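NADH dehydrogenase, putative (Plasmodium falciparum, PDB 5JWC) probably oxidises NADH and passes the electrons through its bound FAD to ubiquinone, as a type II NADH dehydrogenase of the malaria parasite's membrane. Local coordinates at residues C82-R87 and S498-F503; I346-L351 and K415-P420; N146-Y151 and I267-H272; F49-V54 and F438-H443. All blocks are in the same frame, centred on the assembly; numbering follows the deposited sequence.

Contact 1: C82-R87 and S498-F503. With TRT (fragment of triton X-100), chain H; TRT (fragment of triton X-100), chain T.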
# COMPACT_ATOMS: atom_id res chain seq x y z
N CYS A 82 8.88 -4.10 -6.68
CA CYS A 82 9.47 -2.89 -7.26
C CYS A 82 10.37 -2.07 -6.33
O CYS A 82 10.84 -0.99 -6.72
CB CYS A 82 8.36 -1.96 -7.75
SG CYS A 82 7.26 -2.64 -8.95
N THR A 83 10.59 -2.54 -5.11
CA THR A 83 11.41 -1.78 -4.16
C THR A 83 12.42 -2.65 -3.43
O THR A 83 12.28 -3.88 -3.37
CB THR A 83 10.56 -1.08 -3.07
OG1 THR A 83 9.66 -2.04 -2.51
CG2 THR A 83 9.73 0.07 -3.64
N GLU A 84 13.45 -2.00 -2.91
CA GLU A 84 14.37 -2.62 -1.95
C GLU A 84 14.63 -1.61 -0.83
O GLU A 84 14.91 -0.44 -1.11
CB GLU A 84 15.71 -3.00 -2.59
CG GLU A 84 15.63 -3.88 -3.82
CD GLU A 84 15.26 -5.32 -3.49
OE1 GLU A 84 15.19 -6.16 -4.42
OE2 GLU A 84 15.03 -5.62 -2.31
N SER A 85 14.53 -2.04 0.42
CA SER A 85 14.89 -1.16 1.53
C SER A 85 16.40 -1.04 1.65
O SER A 85 17.10 -2.05 1.74
CB SER A 85 14.31 -1.70 2.84
OG SER A 85 12.90 -1.49 2.90
N ILE A 86 16.91 0.18 1.68
CA ILE A 86 18.35 0.39 1.74
C ILE A 86 19.00 -0.31 2.93
O ILE A 86 20.03 -0.96 2.79
CB ILE A 86 18.68 1.88 1.80
CG1 ILE A 86 18.13 2.60 0.57
CG2 ILE A 86 20.20 2.07 1.88
CD1 ILE A 86 18.64 2.04 -0.74
N ARG A 87 18.38 -0.21 4.11
CA ARG A 87 19.01 -0.77 5.32
C ARG A 87 19.23 -2.27 5.26
O ARG A 87 20.08 -2.80 5.97
CB ARG A 87 18.22 -0.40 6.57
CG ARG A 87 18.29 1.08 6.84
CD ARG A 87 17.79 1.46 8.22
NE ARG A 87 17.89 2.91 8.38
CZ ARG A 87 19.02 3.56 8.67
NH1 ARG A 87 20.17 2.90 8.83
NH2 ARG A 87 19.00 4.88 8.80
N SER A 498 17.32 -8.84 -5.62
CA SER A 498 17.29 -9.70 -4.44
C SER A 498 16.38 -10.89 -4.67
O SER A 498 15.48 -10.84 -5.51
CB SER A 498 16.82 -8.92 -3.20
OG SER A 498 15.45 -8.62 -3.31
N TRP A 499 16.60 -11.95 -3.90
CA TRP A 499 15.72 -13.12 -3.94
C TRP A 499 14.32 -12.79 -3.42
O TRP A 499 13.35 -13.35 -3.90
CB TRP A 499 16.33 -14.27 -3.13
CG TRP A 499 17.54 -14.82 -3.81
CD1 TRP A 499 18.85 -14.68 -3.42
CD2 TRP A 499 17.57 -15.57 -5.04
NE1 TRP A 499 19.68 -15.31 -4.32
CE2 TRP A 499 18.91 -15.86 -5.32
CE3 TRP A 499 16.58 -16.03 -5.91
CZ2 TRP A 499 19.30 -16.59 -6.44
CZ3 TRP A 499 16.96 -16.75 -7.02
CH2 TRP A 499 18.31 -17.02 -7.28
N LYS A 500 14.22 -11.89 -2.44
CA LYS A 500 12.92 -11.42 -1.97
C LYS A 500 12.07 -10.88 -3.14
O LYS A 500 10.92 -11.25 -3.31
CB LYS A 500 13.11 -10.32 -0.89
CG LYS A 500 11.81 -9.75 -0.30
CD LYS A 500 11.27 -8.55 -1.10
CE LYS A 500 12.28 -7.39 -1.13
NZ LYS A 500 11.83 -6.29 -2.05
N SER A 501 12.66 -9.99 -3.93
CA SER A 501 11.92 -9.40 -5.05
C SER A 501 11.55 -10.46 -6.09
O SER A 501 10.49 -10.39 -6.69
CB SER A 501 12.74 -8.29 -5.68
OG SER A 501 12.86 -7.21 -4.77
N ARG A 502 12.44 -11.42 -6.31
CA ARG A 502 12.19 -12.48 -7.27
C ARG A 502 11.05 -13.37 -6.79
O ARG A 502 10.21 -13.82 -7.58
CB ARG A 502 13.45 -13.33 -7.49
CG ARG A 502 14.53 -12.57 -8.23
CD ARG A 502 15.83 -13.37 -8.36
NE ARG A 502 16.87 -12.54 -8.97
CZ ARG A 502 18.18 -12.76 -8.87
NH1 ARG A 502 18.64 -13.80 -8.20
NH2 ARG A 502 19.02 -11.93 -9.48
N PHE A 503 11.04 -13.63 -5.48
CA PHE A 503 9.96 -14.36 -4.84
C PHE A 503 8.62 -13.66 -5.14
O PHE A 503 7.69 -14.26 -5.68
CB PHE A 503 10.21 -14.44 -3.32
CG PHE A 503 9.07 -15.06 -2.54
CD1 PHE A 503 8.97 -16.43 -2.43
CD2 PHE A 503 8.11 -14.26 -1.93
CE1 PHE A 503 7.92 -17.01 -1.72
CE2 PHE A 503 7.06 -14.83 -1.22
CZ PHE A 503 6.97 -16.21 -1.12
C25 TRT H . 21.95 -12.40 -3.67
O24 TRT H . 21.83 -12.38 -5.07
C23 TRT H . 20.75 -11.59 -5.58
C22 TRT H . 21.27 -10.77 -6.74
O21 TRT H . 21.52 -11.62 -7.92
C20 TRT H . 22.12 -10.92 -8.99
C19 TRT H . 22.62 -11.89 -10.07
O18 TRT H . 21.52 -12.72 -10.53
C17 TRT H . 21.71 -13.31 -11.81
C16 TRT H . 20.99 -14.70 -11.84
O15 TRT H . 19.66 -14.51 -11.26
C12 TRT H . 18.76 -15.63 -11.32
C13 TRT H . 19.25 -16.92 -11.64
C14 TRT H . 18.36 -18.00 -11.70
C11 TRT H . 17.40 -15.44 -11.08
C10 TRT H . 16.51 -16.52 -11.13
C9 TRT H . 17.00 -17.80 -11.44
C6 TRT H . 16.03 -18.98 -11.53
C8 TRT H . 16.42 -20.03 -10.48
C7 TRT H . 14.62 -18.49 -11.22
C5 TRT H . 16.11 -19.69 -12.95
C1 TRT H . 15.81 -18.95 -14.33
C2 TRT H . 14.35 -19.19 -14.73
C4 TRT H . 16.09 -17.45 -14.40
C3 TRT H . 16.72 -19.60 -15.37
O21 TRT T . 17.89 -15.10 0.80
C20 TRT T . 17.34 -15.73 1.94
C19 TRT T . 16.76 -17.10 1.58
O18 TRT T . 15.65 -16.97 0.65
C17 TRT T . 16.04 -17.00 -0.72
C16 TRT T . 15.03 -17.86 -1.55
O15 TRT T . 15.52 -17.80 -2.93
C12 TRT T . 14.54 -18.00 -3.96
C13 TRT T . 13.37 -17.20 -4.00
C14 TRT T . 12.44 -17.39 -5.02
C11 TRT T . 14.78 -18.98 -4.93
C10 TRT T . 13.84 -19.18 -5.95
C9 TRT T . 12.69 -18.37 -6.01
C6 TRT T . 11.66 -18.65 -7.09
C8 TRT T . 10.86 -17.40 -7.51
C7 TRT T . 12.29 -19.28 -8.33
C5 TRT T . 10.96 -19.79 -6.25
C1 TRT T . 9.44 -19.97 -5.85
C2 TRT T . 8.61 -18.72 -5.52
C4 TRT T . 8.82 -20.77 -6.99
C3 TRT T . 9.45 -20.80 -4.57
O HOH W 1 10.16 -4.27 -0.67
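Three hydrogen bonds and a salt bridge tie Glu84 and Thr83 to the first turn of helix 499-515. Two of the bonds converge on one carboxylate oxygen: Ser498 OG donates to Glu84 OE1 on its syn side at 2.7 Å, while Ser501 OG donates to the same OE1 from above the carboxylate plane at 2.6 Å. A bend at chi2 (-74°) swings the glutamate carboxylate across to the two serines, whose short hydroxyl arms can both reach one oxygen.

The charged contact lies beside them. Lys500 NZ makes a salt bridge with Glu84 OE2 at 3.3 Å, its hydrogen bond weak, and donates a stronger bond to the backbone, NZ to Thr83 O, at 2.8 Å. The same ammonium also bonds Ser501 OG, Asn80 O and a water that in turn donates to Thr83 OG1, a hydroxyl bound in addition to Val79 O.

Ser498 is the N-cap of the helix: its OG accepts from Ser501 N at 3.2 Å, so one hydroxyl both caps the helix and bonds the strand's glutamate, where strand 83-85 of the pyridine nucleotide-disulphide oxidoreductase part meets the C-terminal helix.

The detergent contacts involve other side chains of this turn. Arg502 NH2 donates to O18 (2.8 Å) and O21 of one Triton fragment; Trp499 CE3 packs 3.4 Å from C12 of the second.

Contact 2: I346-L351 and K415-P420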
# COMPACT_ATOMS: atom_id res chain seq x y z
N ILE A 346 29.09 12.87 -19.77
CA ILE A 346 30.54 12.69 -19.85
C ILE A 346 31.15 13.59 -20.94
O ILE A 346 30.66 13.63 -22.07
CB ILE A 346 30.90 11.22 -20.15
CG1 ILE A 346 30.34 10.29 -19.05
CG2 ILE A 346 32.42 11.05 -20.29
CD1 ILE A 346 30.74 8.85 -19.22
N GLN A 347 32.19 14.34 -20.58
CA GLN A 347 32.98 15.09 -21.55
C GLN A 347 34.40 14.56 -21.49
O GLN A 347 35.17 14.94 -20.61
CB GLN A 347 32.94 16.60 -21.26
CG GLN A 347 33.97 17.39 -22.08
CD GLN A 347 33.77 17.22 -23.59
OE1 GLN A 347 32.80 17.74 -24.16
NE2 GLN A 347 34.67 16.46 -24.24
N PRO A 348 34.74 13.63 -22.40
CA PRO A 348 36.01 12.91 -22.27
C PRO A 348 37.20 13.77 -22.66
O PRO A 348 37.03 14.81 -23.29
CB PRO A 348 35.86 11.75 -23.25
CG PRO A 348 34.94 12.29 -24.29
CD PRO A 348 33.96 13.17 -23.56
N LYS A 349 38.38 13.32 -22.25
CA LYS A 349 39.64 13.90 -22.68
C LYS A 349 39.66 13.93 -24.21
O LYS A 349 39.36 12.94 -24.85
CB LYS A 349 40.81 13.08 -22.14
CG LYS A 349 42.18 13.63 -22.53
CD LYS A 349 43.28 12.64 -22.18
CE LYS A 349 43.47 12.54 -20.67
NZ LYS A 349 44.50 11.53 -20.32
N LEU A 350 40.05 15.08 -24.77
CA LEU A 350 39.97 15.30 -26.21
C LEU A 350 41.14 14.68 -26.96
O LEU A 350 42.31 14.97 -26.68
CB LEU A 350 39.89 16.80 -26.50
CG LEU A 350 38.65 17.49 -25.95
CD1 LEU A 350 38.82 19.01 -25.88
CD2 LEU A 350 37.43 17.14 -26.80
N LEU A 351 40.81 13.83 -27.92
CA LEU A 351 41.78 13.20 -28.81
C LEU A 351 42.65 14.27 -29.46
O LEU A 351 43.88 14.16 -29.52
CB LEU A 351 41.07 12.40 -29.89
CG LEU A 351 40.47 11.06 -29.48
CD1 LEU A 351 39.61 10.51 -30.59
CD2 LEU A 351 41.56 10.08 -29.13
N LYS A 415 34.07 15.21 -31.43
CA LYS A 415 32.79 15.87 -31.65
C LYS A 415 31.63 14.87 -31.71
O LYS A 415 30.52 15.17 -31.26
CB LYS A 415 32.91 16.70 -32.93
CG LYS A 415 31.76 17.61 -33.25
CD LYS A 415 32.18 18.50 -34.43
CE LYS A 415 31.00 19.19 -35.08
NZ LYS A 415 30.11 18.20 -35.74
N ASN A 416 31.90 13.68 -32.24
CA ASN A 416 30.89 12.64 -32.41
C ASN A 416 30.50 11.90 -31.11
O ASN A 416 29.44 11.26 -31.05
CB ASN A 416 31.41 11.63 -33.43
CG ASN A 416 30.46 10.49 -33.66
OD1 ASN A 416 30.72 9.35 -33.28
ND2 ASN A 416 29.32 10.80 -34.27
N TYR A 417 31.34 11.98 -30.09
CA TYR A 417 31.11 11.22 -28.85
C TYR A 417 29.75 11.50 -28.24
O TYR A 417 29.37 12.65 -28.04
CB TYR A 417 32.19 11.51 -27.81
CG TYR A 417 31.91 10.83 -26.48
CD1 TYR A 417 32.15 9.46 -26.32
CD2 TYR A 417 31.37 11.53 -25.40
CE1 TYR A 417 31.89 8.82 -25.10
CE2 TYR A 417 31.10 10.89 -24.18
CZ TYR A 417 31.37 9.54 -24.05
OH TYR A 417 31.11 8.88 -22.87
N LYS A 418 29.00 10.45 -27.94
CA LYS A 418 27.73 10.62 -27.24
C LYS A 418 27.86 10.05 -25.84
O LYS A 418 28.35 8.93 -25.64
CB LYS A 418 26.57 9.99 -28.02
CG LYS A 418 26.36 10.70 -29.37
CD LYS A 418 25.50 9.94 -30.36
CE LYS A 418 25.47 10.69 -31.70
NZ LYS A 418 26.86 10.94 -32.24
N SER A 419 27.48 10.87 -24.87
CA SER A 419 27.47 10.47 -23.47
C SER A 419 26.52 9.28 -23.28
O SER A 419 25.59 9.10 -24.07
CB SER A 419 27.04 11.66 -22.60
OG SER A 419 27.39 11.49 -21.24
N PRO A 420 26.74 8.46 -22.24
CA PRO A 420 25.79 7.36 -22.01
C PRO A 420 24.35 7.89 -21.90
O PRO A 420 24.10 8.91 -21.26
CB PRO A 420 26.26 6.74 -20.69
CG PRO A 420 27.77 7.09 -20.65
CD PRO A 420 27.86 8.44 -21.29
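Ile346 and Ser419 bring the two backbones to 5.2 Å between CA atoms, and from there the chains diverge, Pro348 and Tyr417 being 8.4 Å apart by the same measure. The narrow end is closed by Ser419, whose OG accepts from Ile346 N at 2.6 Å in an almost straight bond (172° at the hydrogen). Its hydroxyl lies anti to its own backbone nitrogen (chi1 -162°), which directs the oxygen across to the strand end; a small polar residue fits where the chains come so near.

Tyr417 fills the wider gap. Pro348 lies over one face of its ring, CG standing 4.0 Å from the ring centroid and 20° off the normal, a CH-pi contact offset toward the rim. The stiff pyrrolidine offers CG and CD together, CD meeting Tyr417 CD2 at 3.6 Å. At the ring's edge Ile346 O approaches CE2 at 3.5 Å, and the phenol oxygen rests against CB and CG2 of the same isoleucine. The other branch of Ile346 runs on to Pro420, CD1 meeting CD at 3.6 Å, the two side chains crossing at about a right angle.

Strand 344-346 is thereby joined to the chain leaving helix 403-416 of the helical insertion domain. Only one polar bond links the segments, so apolar and ring contacts carry most of the interface while that bond fixes where Ser419 sits along the strand.

Contact 3: N146-Y151 and I267-H272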
# COMPACT_ATOMS: atom_id res chain seq x y z
N ASN A 146 1.30 25.13 -19.57
CA ASN A 146 0.32 25.56 -18.60
C ASN A 146 -0.57 24.40 -18.17
O ASN A 146 -1.15 23.71 -19.02
CB ASN A 146 -0.53 26.69 -19.19
CG ASN A 146 -1.64 27.13 -18.27
OD1 ASN A 146 -1.40 27.61 -17.15
ND2 ASN A 146 -2.89 26.97 -18.73
N GLY A 147 -0.65 24.17 -16.86
CA GLY A 147 -1.59 23.22 -16.31
C GLY A 147 -1.14 21.78 -16.08
O GLY A 147 -1.84 21.01 -15.41
N VAL A 148 -0.01 21.36 -16.64
CA VAL A 148 0.39 19.97 -16.42
C VAL A 148 0.83 19.71 -14.97
O VAL A 148 0.49 18.67 -14.41
CB VAL A 148 1.45 19.45 -17.47
CG1 VAL A 148 1.82 20.48 -18.50
CG2 VAL A 148 2.60 18.67 -16.84
N ASP A 149 1.54 20.63 -14.34
CA ASP A 149 1.94 20.35 -12.96
C ASP A 149 0.71 20.38 -12.04
O ASP A 149 0.64 19.63 -11.06
CB ASP A 149 3.00 21.35 -12.48
CG ASP A 149 4.11 20.68 -11.67
OD1 ASP A 149 3.82 19.71 -10.93
OD2 ASP A 149 5.28 21.10 -11.81
N LYS A 150 -0.28 21.19 -12.39
CA LYS A 150 -1.51 21.26 -11.62
C LYS A 150 -2.39 20.03 -11.80
O LYS A 150 -2.94 19.51 -10.82
CB LYS A 150 -2.30 22.51 -12.01
CG LYS A 150 -3.37 22.91 -11.00
CD LYS A 150 -4.05 24.23 -11.39
CE LYS A 150 -4.94 24.78 -10.27
NZ LYS A 150 -5.79 23.74 -9.62
N TYR A 151 -2.54 19.55 -13.03
CA TYR A 151 -3.59 18.59 -13.33
C TYR A 151 -3.13 17.19 -13.76
O TYR A 151 -3.89 16.24 -13.65
CB TYR A 151 -4.52 19.14 -14.42
CG TYR A 151 -5.25 20.41 -14.01
CD1 TYR A 151 -6.16 20.40 -12.96
CD2 TYR A 151 -5.05 21.61 -14.69
CE1 TYR A 151 -6.84 21.57 -12.58
CE2 TYR A 151 -5.73 22.76 -14.33
CZ TYR A 151 -6.62 22.74 -13.28
OH TYR A 151 -7.28 23.89 -12.92
N ILE A 267 -0.28 21.29 -25.68
CA ILE A 267 0.11 22.69 -25.58
C ILE A 267 -0.54 23.41 -24.42
O ILE A 267 -0.12 24.49 -24.04
CB ILE A 267 -0.21 23.44 -26.88
CG1 ILE A 267 -1.68 23.25 -27.24
CG2 ILE A 267 0.68 22.95 -27.99
CD1 ILE A 267 -2.12 24.02 -28.47
N ASP A 268 -1.56 22.79 -23.84
CA ASP A 268 -2.24 23.38 -22.70
C ASP A 268 -3.08 22.34 -21.96
O ASP A 268 -3.66 21.45 -22.57
CB ASP A 268 -3.15 24.53 -23.15
CG ASP A 268 -3.68 25.33 -21.98
OD1 ASP A 268 -2.88 26.08 -21.38
OD2 ASP A 268 -4.88 25.20 -21.64
N VAL A 269 -3.14 22.47 -20.64
CA VAL A 269 -3.95 21.56 -19.85
C VAL A 269 -4.87 22.34 -18.92
O VAL A 269 -4.42 23.19 -18.16
CB VAL A 269 -3.08 20.60 -19.01
CG1 VAL A 269 -3.96 19.66 -18.17
CG2 VAL A 269 -2.15 19.78 -19.93
N ASP A 270 -6.17 22.05 -19.00
CA ASP A 270 -7.17 22.62 -18.10
C ASP A 270 -7.71 21.51 -17.20
O ASP A 270 -7.29 20.36 -17.32
CB ASP A 270 -8.31 23.27 -18.91
CG ASP A 270 -8.85 24.54 -18.26
OD1 ASP A 270 -8.53 24.80 -17.08
OD2 ASP A 270 -9.60 25.28 -18.96
N LYS A 271 -8.66 21.83 -16.33
CA LYS A 271 -9.15 20.85 -15.37
C LYS A 271 -9.88 19.68 -16.03
O LYS A 271 -9.69 18.54 -15.64
CB LYS A 271 -10.07 21.52 -14.33
CG LYS A 271 -10.44 20.57 -13.19
CD LYS A 271 -11.17 21.30 -12.08
CE LYS A 271 -11.50 20.34 -10.95
NZ LYS A 271 -12.27 21.02 -9.87
N HIS A 272 -10.72 19.96 -17.02
CA HIS A 272 -11.52 18.91 -17.66
C HIS A 272 -11.16 18.62 -19.12
O HIS A 272 -11.69 17.68 -19.71
CB HIS A 272 -13.01 19.25 -17.57
CG HIS A 272 -13.51 19.39 -16.16
ND1 HIS A 272 -13.58 18.32 -15.29
CD2 HIS A 272 -13.92 20.47 -15.46
CE1 HIS A 272 -14.03 18.73 -14.12
NE2 HIS A 272 -14.24 20.04 -14.20
O HOH W 2 0.86 26.19 -22.10
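With CG set anti to the backbone nitrogen in both Asn146 (chi1 176°) and Asp268 (chi1 -170°), the two side chains run side by side in the same direction. Asn146 ND2 then donates to Asp268 OD1 at 2.8 Å, on the syn side of the carboxylate and within the plane of the amide. An amide suits this exposed place because it offers an N-H to the acid without adding a second full charge. One residue on, the backbones join as Val269 N donates to Asn146 O at 2.8 Å, and a water links Asn146 N with Ile267 O.

Gly147, the N-cap of the short helix, follows with positive phi (93°). Its CA lies 3.4 Å from Val269 O in a nearly straight CA-H...O contact; the positive phi and the nearness of that oxygen suit a residue without a side chain.

Tyr151 supplies the broad apolar surface. Lys271 CA sits over the centre of its ring, 3.7 Å from the centroid, and Lys271 CB meets Tyr151 CE1 at 3.7 Å; the extended lysine chain then carries its amine away. Lys150 CG covers the opposite face. Nearer the backbone, Tyr151 CB packs on Val269 CG1 at 3.8 Å.

Around this pairing, Tyr290 touches both Tyr151 and Val269, and strand 292-295 contributes Trp295 on Val148 and Leu293 on Val269. Helix 148-151 thus bridges that strand and the end of strand 264-269, an outer strand of a three-stranded antiparallel sheet.

Contact 4: F49-V54 and F438-H443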
# COMPACT_ATOMS: atom_id res chain seq x y z
N PHE A 49 32.92 -2.27 2.08
CA PHE A 49 32.72 -1.62 3.38
C PHE A 49 33.93 -1.78 4.31
O PHE A 49 34.08 -1.03 5.26
CB PHE A 49 31.47 -2.18 4.07
CG PHE A 49 30.17 -1.76 3.42
CD1 PHE A 49 30.09 -0.59 2.69
CD2 PHE A 49 29.04 -2.55 3.53
CE1 PHE A 49 28.89 -0.21 2.08
CE2 PHE A 49 27.84 -2.18 2.93
CZ PHE A 49 27.77 -1.01 2.21
N LYS A 50 34.78 -2.76 4.03
CA LYS A 50 36.01 -2.91 4.81
C LYS A 50 37.00 -1.80 4.47
O LYS A 50 37.66 -1.25 5.36
CB LYS A 50 36.64 -4.28 4.57
CG LYS A 50 37.83 -4.60 5.48
CD LYS A 50 38.25 -6.06 5.33
CE LYS A 50 39.30 -6.47 6.37
NZ LYS A 50 39.46 -7.96 6.40
N LYS A 51 37.08 -1.44 3.19
CA LYS A 51 38.07 -0.46 2.73
C LYS A 51 37.64 0.97 2.99
O LYS A 51 38.48 1.85 3.19
CB LYS A 51 38.36 -0.65 1.24
CG LYS A 51 38.82 -2.07 0.92
CD LYS A 51 39.37 -2.23 -0.51
CE LYS A 51 39.93 -3.64 -0.71
NZ LYS A 51 40.07 -4.03 -2.15
N TYR A 52 36.34 1.22 2.98
CA TYR A 52 35.86 2.58 3.13
C TYR A 52 34.76 2.69 4.17
O TYR A 52 34.12 1.72 4.53
CB TYR A 52 35.35 3.12 1.78
CG TYR A 52 36.40 3.18 0.67
CD1 TYR A 52 37.20 4.31 0.51
CD2 TYR A 52 36.58 2.12 -0.21
CE1 TYR A 52 38.16 4.38 -0.51
CE2 TYR A 52 37.54 2.19 -1.23
CZ TYR A 52 38.32 3.31 -1.37
OH TYR A 52 39.26 3.38 -2.37
N ASP A 53 34.58 3.91 4.66
CA ASP A 53 33.44 4.24 5.50
C ASP A 53 32.38 4.91 4.65
O ASP A 53 32.51 6.08 4.27
CB ASP A 53 33.85 5.15 6.65
CG ASP A 53 32.68 5.51 7.55
OD1 ASP A 53 32.02 4.58 8.06
OD2 ASP A 53 32.41 6.72 7.72
N VAL A 54 31.33 4.16 4.34
CA VAL A 54 30.35 4.57 3.34
C VAL A 54 29.03 4.99 3.97
O VAL A 54 28.43 4.23 4.73
CB VAL A 54 30.07 3.43 2.35
CG1 VAL A 54 29.03 3.87 1.30
CG2 VAL A 54 31.37 2.94 1.71
N PHE A 438 37.13 2.21 -6.94
CA PHE A 438 37.44 2.46 -5.53
C PHE A 438 37.97 1.22 -4.82
O PHE A 438 38.93 1.31 -4.05
CB PHE A 438 36.22 3.00 -4.79
CG PHE A 438 36.03 4.48 -4.93
CD1 PHE A 438 36.63 5.35 -4.02
CD2 PHE A 438 35.28 5.00 -5.96
CE1 PHE A 438 36.46 6.71 -4.14
CE2 PHE A 438 35.11 6.37 -6.09
CZ PHE A 438 35.70 7.23 -5.18
N ASN A 439 37.40 0.06 -5.11
CA ASN A 439 37.84 -1.18 -4.47
C ASN A 439 39.24 -1.63 -4.88
O ASN A 439 39.98 -2.17 -4.05
CB ASN A 439 36.88 -2.34 -4.75
CG ASN A 439 35.50 -2.14 -4.09
OD1 ASN A 439 35.34 -1.32 -3.20
ND2 ASN A 439 34.51 -2.93 -4.53
N ASN A 440 39.59 -1.46 -6.15
CA ASN A 440 40.75 -2.16 -6.71
C ASN A 440 41.80 -1.31 -7.42
O ASN A 440 42.77 -1.84 -7.95
CB ASN A 440 40.25 -3.23 -7.67
CG ASN A 440 39.52 -4.34 -6.97
OD1 ASN A 440 39.96 -4.84 -5.92
ND2 ASN A 440 38.38 -4.74 -7.52
N PHE A 441 41.60 -0.00 -7.44
CA PHE A 441 42.53 0.88 -8.12
C PHE A 441 42.96 2.01 -7.21
O PHE A 441 44.16 2.22 -7.01
CB PHE A 441 41.90 1.44 -9.41
CG PHE A 441 41.75 0.42 -10.53
CD1 PHE A 441 42.66 0.38 -11.57
CD2 PHE A 441 40.71 -0.49 -10.53
CE1 PHE A 441 42.53 -0.55 -12.60
CE2 PHE A 441 40.57 -1.43 -11.56
CZ PHE A 441 41.49 -1.45 -12.59
N ILE A 442 42.00 2.74 -6.63
CA ILE A 442 42.34 3.85 -5.74
C ILE A 442 43.10 3.37 -4.47
O ILE A 442 42.70 2.41 -3.81
CB ILE A 442 41.08 4.63 -5.35
CG1 ILE A 442 40.46 5.27 -6.60
CG2 ILE A 442 41.41 5.71 -4.35
CD1 ILE A 442 39.21 6.05 -6.33
N HIS A 443 44.22 4.05 -4.18
CA HIS A 443 45.15 3.70 -3.10
C HIS A 443 45.68 2.27 -3.18
O HIS A 443 45.70 1.53 -2.19
CB HIS A 443 44.51 3.96 -1.73
CG HIS A 443 44.39 5.41 -1.39
ND1 HIS A 443 45.48 6.27 -1.46
CD2 HIS A 443 43.34 6.17 -1.03
CE1 HIS A 443 45.08 7.50 -1.14
NE2 HIS A 443 43.79 7.45 -0.87
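Tyr52 reaches across to the last turn of helix 424-440. From CB, with CG lying anti to the carbonyl carbon (chi1 -61°), the ring is carried toward the helix. On one side of the ring CE1 approaches Phe438 CD1 at 3.9 Å; on the other, CE2 stands 3.3 Å from Phe438 O, which lies at the ring's edge. CZ meets Phe438 CD1 at 3.7 Å, and the phenol oxygen ends the path: OH donates to Phe438 O at 2.7 Å, tilted 32° from the carbonyl plane, and also rests against CB and CG2 of Ile442. Tyrosine suits the place because a flat apolar ring packs against Phe438 while its hydroxyl meets a carbonyl near the helix end.

The two rings form a T-shaped pair, the edge of Phe438 directed at the face of Tyr52, with centroids 5.6 Å apart and planes at 79°. Ile442 CD1 covers the centre of one Phe438 face.

Beside the tyrosine, Lys51 extends its long chain until NZ bonds Asn439 O at 2.7 Å. Two successive carbonyls of the final helical turn are therefore engaged, and a positive charge at the C-terminal end of a helix probably complements its dipole. Asn439 uses its own amide on Asn46 O and Asp48 N.

Ile31 of strand 30-34 touches both Tyr52 and Phe438. The arrangement is that of a helix end packed beside the parallel strands of a mixed sheet in a Rossmann-type nucleotide-binding fold, here the one whose glycine-rich turn meets FAD.

In the fold
From the N terminus, residues 49-54 open the first long loop, which contact 4 closes only at 438-443. Before that, residues 82-87 open another, closed by contact 1 at 498-503, so these two loops cross. Contact 3 (146-151 with 267-272) and then contact 2 (346-351 with 415-420) follow in series, both lying within each of the larger loops. Contact 1 joins a short strand to the C-terminal helix, and contact 4 joins the sheet containing strands 30-34 and 53-57 to helix 424-440. Contact 2 ties in the helical insertion, whereas contact 3 holds the three-stranded sheet, about 49 Å between centres from contact 4 and across the chain's centre.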